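Local coordinates for protein 4-alpha-glucanotransferase (PDB 5B68) that is an amylomaltase-type enzyme that joins an N-terminal beta-sandwich domain to a larger domain of the TIM-barrel class, at residues H65-T70 against T118-I123. Numbering follows the deposited sequence.
With SO4 (sulfate ion), chain G.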
loop_
_atom_site.group_PDB
_atom_site.type_symbol
_atom_site.label_atom_id
_atom_site.label_comp_id
_atom_site.label_asym_id
_atom_site.label_seq_id
_atom_site.Cartn_x
_atom_site.Cartn_y
_atom_site.Cartn_z
ATOM N N HIS A 65 3.436 28.869 18.282
ATOM C CA HIS A 65 2.774 28.806 19.616
ATOM C C HIS A 65 1.498 29.625 19.628
ATOM O O HIS A 65 0.498 29.214 20.154
ATOM C CB HIS A 65 3.731 29.155 20.755
ATOM C CG HIS A 65 4.852 28.201 20.887
ATOM N ND1 HIS A 65 4.662 26.890 21.255
ATOM C CD2 HIS A 65 6.185 28.359 20.727
ATOM C CE1 HIS A 65 5.835 26.276 21.324
ATOM N NE2 HIS A 65 6.767 27.149 20.985
ATOM N N ASP A 66 1.515 30.756 18.968
ATOM C CA ASP A 66 0.342 31.587 18.934
ATOM C C ASP A 66 -0.821 30.962 18.140
ATOM O O ASP A 66 -1.960 31.000 18.537
ATOM C CB ASP A 66 0.658 32.972 18.345
ATOM C CG ASP A 66 1.482 33.831 19.258
ATOM O OD1 ASP A 66 1.734 33.481 20.409
ATOM O OD2 ASP A 66 1.923 34.865 18.734
ATOM N N ARG A 67 -0.496 30.366 17.007
ATOM C CA ARG A 67 -1.490 29.711 16.202
ATOM C C ARG A 67 -2.047 28.500 16.928
ATOM O O ARG A 67 -3.249 28.274 16.857
ATOM C CB ARG A 67 -0.921 29.391 14.822
ATOM C CG ARG A 67 -1.005 30.669 13.935
ATOM C CD ARG A 67 -0.024 30.698 12.773
ATOM N NE ARG A 67 -0.089 31.992 12.084
ATOM C CZ ARG A 67 0.768 32.359 11.130
ATOM N NH1 ARG A 67 1.750 31.542 10.748
ATOM N NH2 ARG A 67 0.647 33.543 10.527
ATOM N N GLU A 68 -1.208 27.801 17.690
ATOM C CA GLU A 68 -1.705 26.671 18.500
ATOM C C GLU A 68 -2.653 27.178 19.560
ATOM O O GLU A 68 -3.663 26.527 19.827
ATOM C CB GLU A 68 -0.617 25.887 19.178
ATOM C CG GLU A 68 0.147 24.934 18.253
ATOM C CD GLU A 68 -0.773 23.987 17.543
ATOM O OE1 GLU A 68 -1.324 23.117 18.247
ATOM O OE2 GLU A 68 -0.959 24.112 16.324
ATOM N N PHE A 69 -2.349 28.349 20.105
ATOM C CA PHE A 69 -3.179 28.925 21.186
ATOM C C PHE A 69 -4.501 29.437 20.720
ATOM O O PHE A 69 -5.416 29.608 21.542
ATOM C CB PHE A 69 -2.366 29.961 22.020
ATOM C CG PHE A 69 -2.873 30.096 23.409
ATOM C CD1 PHE A 69 -2.535 29.150 24.348
ATOM C CD2 PHE A 69 -3.804 31.107 23.740
ATOM C CE1 PHE A 69 -3.028 29.268 25.653
ATOM C CE2 PHE A 69 -4.304 31.221 25.013
ATOM C CZ PHE A 69 -3.944 30.276 25.964
ATOM N N THR A 70 -4.673 29.689 19.412
ATOM C CA THR A 70 -5.924 30.192 18.863
ATOM C C THR A 70 -6.680 29.139 18.066
ATOM O O THR A 70 -7.680 29.429 17.439
ATOM C CB THR A 70 -5.685 31.452 18.025
ATOM O OG1 THR A 70 -4.714 31.167 17.001
ATOM C CG2 THR A 70 -5.098 32.482 18.941
ATOM N N THR A 118 -3.995 26.544 32.443
ATOM C CA THR A 118 -3.323 27.497 31.522
ATOM C C THR A 118 -3.834 28.926 31.619
ATOM O O THR A 118 -5.040 29.168 31.591
ATOM C CB THR A 118 -3.461 26.989 30.072
ATOM O OG1 THR A 118 -2.985 25.635 30.025
ATOM C CG2 THR A 118 -2.687 27.870 29.065
ATOM N N ALA A 119 -2.898 29.883 31.662
ATOM C CA ALA A 119 -3.216 31.305 31.759
ATOM C C ALA A 119 -3.707 31.817 30.397
ATOM O O ALA A 119 -3.129 31.393 29.379
ATOM C CB ALA A 119 -1.950 32.092 32.151
ATOM N N PRO A 120 -4.657 32.770 30.368
ATOM C CA PRO A 120 -5.059 33.365 29.106
ATOM C C PRO A 120 -3.941 34.222 28.552
ATOM O O PRO A 120 -2.998 34.527 29.273
ATOM C CB PRO A 120 -6.323 34.189 29.439
ATOM C CG PRO A 120 -6.317 34.366 30.915
ATOM C CD PRO A 120 -5.312 33.445 31.520
ATOM N N ARG A 121 -3.999 34.476 27.240
ATOM C CA ARG A 121 -3.000 35.257 26.520
ATOM C C ARG A 121 -3.644 36.182 25.508
ATOM O O ARG A 121 -4.643 35.850 24.872
ATOM C CB ARG A 121 -1.988 34.355 25.771
ATOM C CG ARG A 121 -1.396 33.184 26.549
ATOM C CD ARG A 121 -0.374 32.445 25.661
ATOM N NE ARG A 121 0.402 33.449 24.907
ATOM C CZ ARG A 121 0.803 33.345 23.631
ATOM N NH1 ARG A 121 1.417 34.379 23.074
ATOM N NH2 ARG A 121 0.577 32.262 22.880
ATOM N N GLU A 122 -3.096 37.387 25.372
ATOM C CA GLU A 122 -3.521 38.311 24.315
ATOM C C GLU A 122 -2.690 38.055 23.078
ATOM O O GLU A 122 -1.469 38.105 23.141
ATOM C CB GLU A 122 -3.382 39.802 24.725
ATOM C CG GLU A 122 -3.873 40.742 23.592
ATOM C CD GLU A 122 -3.954 42.235 23.925
ATOM O OE1 GLU A 122 -5.087 42.760 24.057
ATOM O OE2 GLU A 122 -2.896 42.892 24.005
ATOM N N ILE A 123 -3.375 37.822 21.954
ATOM C CA ILE A 123 -2.753 37.469 20.667
ATOM C C ILE A 123 -3.482 38.293 19.628
ATOM O O ILE A 123 -4.700 38.263 19.535
ATOM C CB ILE A 123 -2.891 35.962 20.348
ATOM C CG1 ILE A 123 -2.163 35.145 21.413
ATOM C CG2 ILE A 123 -2.277 35.658 18.978
ATOM C CD1 ILE A 123 -2.425 33.656 21.413
HETATM S S SO4 G . 3.524 33.833 8.035
HETATM O O1 SO4 G . 3.342 32.443 8.508
HETATM O O2 SO4 G . 2.559 34.721 8.757
HETATM O O3 SO4 G . 4.879 34.325 8.350
HETATM O O4 SO4 G . 3.225 33.722 6.561
#
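The side chain of Arg121 covers one face of the Phe69 ring, its CD over the centre, 3.9 Å from the ring centroid and almost exactly on the ring normal, a CH-pi contact. Thr118 reaches the rim of the same ring, its CG2 in the ring plane 3.7 Å from Phe69 CE1. On the guanidinium of Arg121, Ile123 CD1 lies over one face, offset toward the rim, and Asp66 OD1 meets the edge in plane. A third flat group, the guanidinium of Arg67, whose CB points away from the strand, holds a sulfate at its edge, NH1 to O1 and NH2 to O2 both 2.9 Å; the ion probably comes from the crystallisation liquor. These groups join the C-terminal part of helix 54-69 to the N-terminal beta-sandwich, where strand 121-123 pairs antiparallel with strand 126-134; the short axes of 65-69 and 121-123 lie at 108°. A flat, apolar side chain suits the buried place of Phe69, which also packs on Trp128 and Glu130 and meets the ring of His90. Its chi1 of -154° sets CG anti to the backbone N and turns the ring toward residues 118-123. Ile123 adds aliphatic contacts, CD1 lying 3.7 Å from Phe69 CD2 and meeting Thr70 CG2 tip to tip, while CG2 faces Asp66 CB. Arginine serves two purposes: its methylenes cover the aromatic face, while a bend at chi3 (40°) carries the charged end past the ring to the helix. There both terminal nitrogens form a salt bridge with one carboxylate oxygen, approaching from the same face and tilted out of its plane: Arg121 NH1 donates to Asp66 OD1 on the syn side at 2.8 Å, and Arg121 NH2 to Asp66 OD1 on the anti side at 3.0 Å.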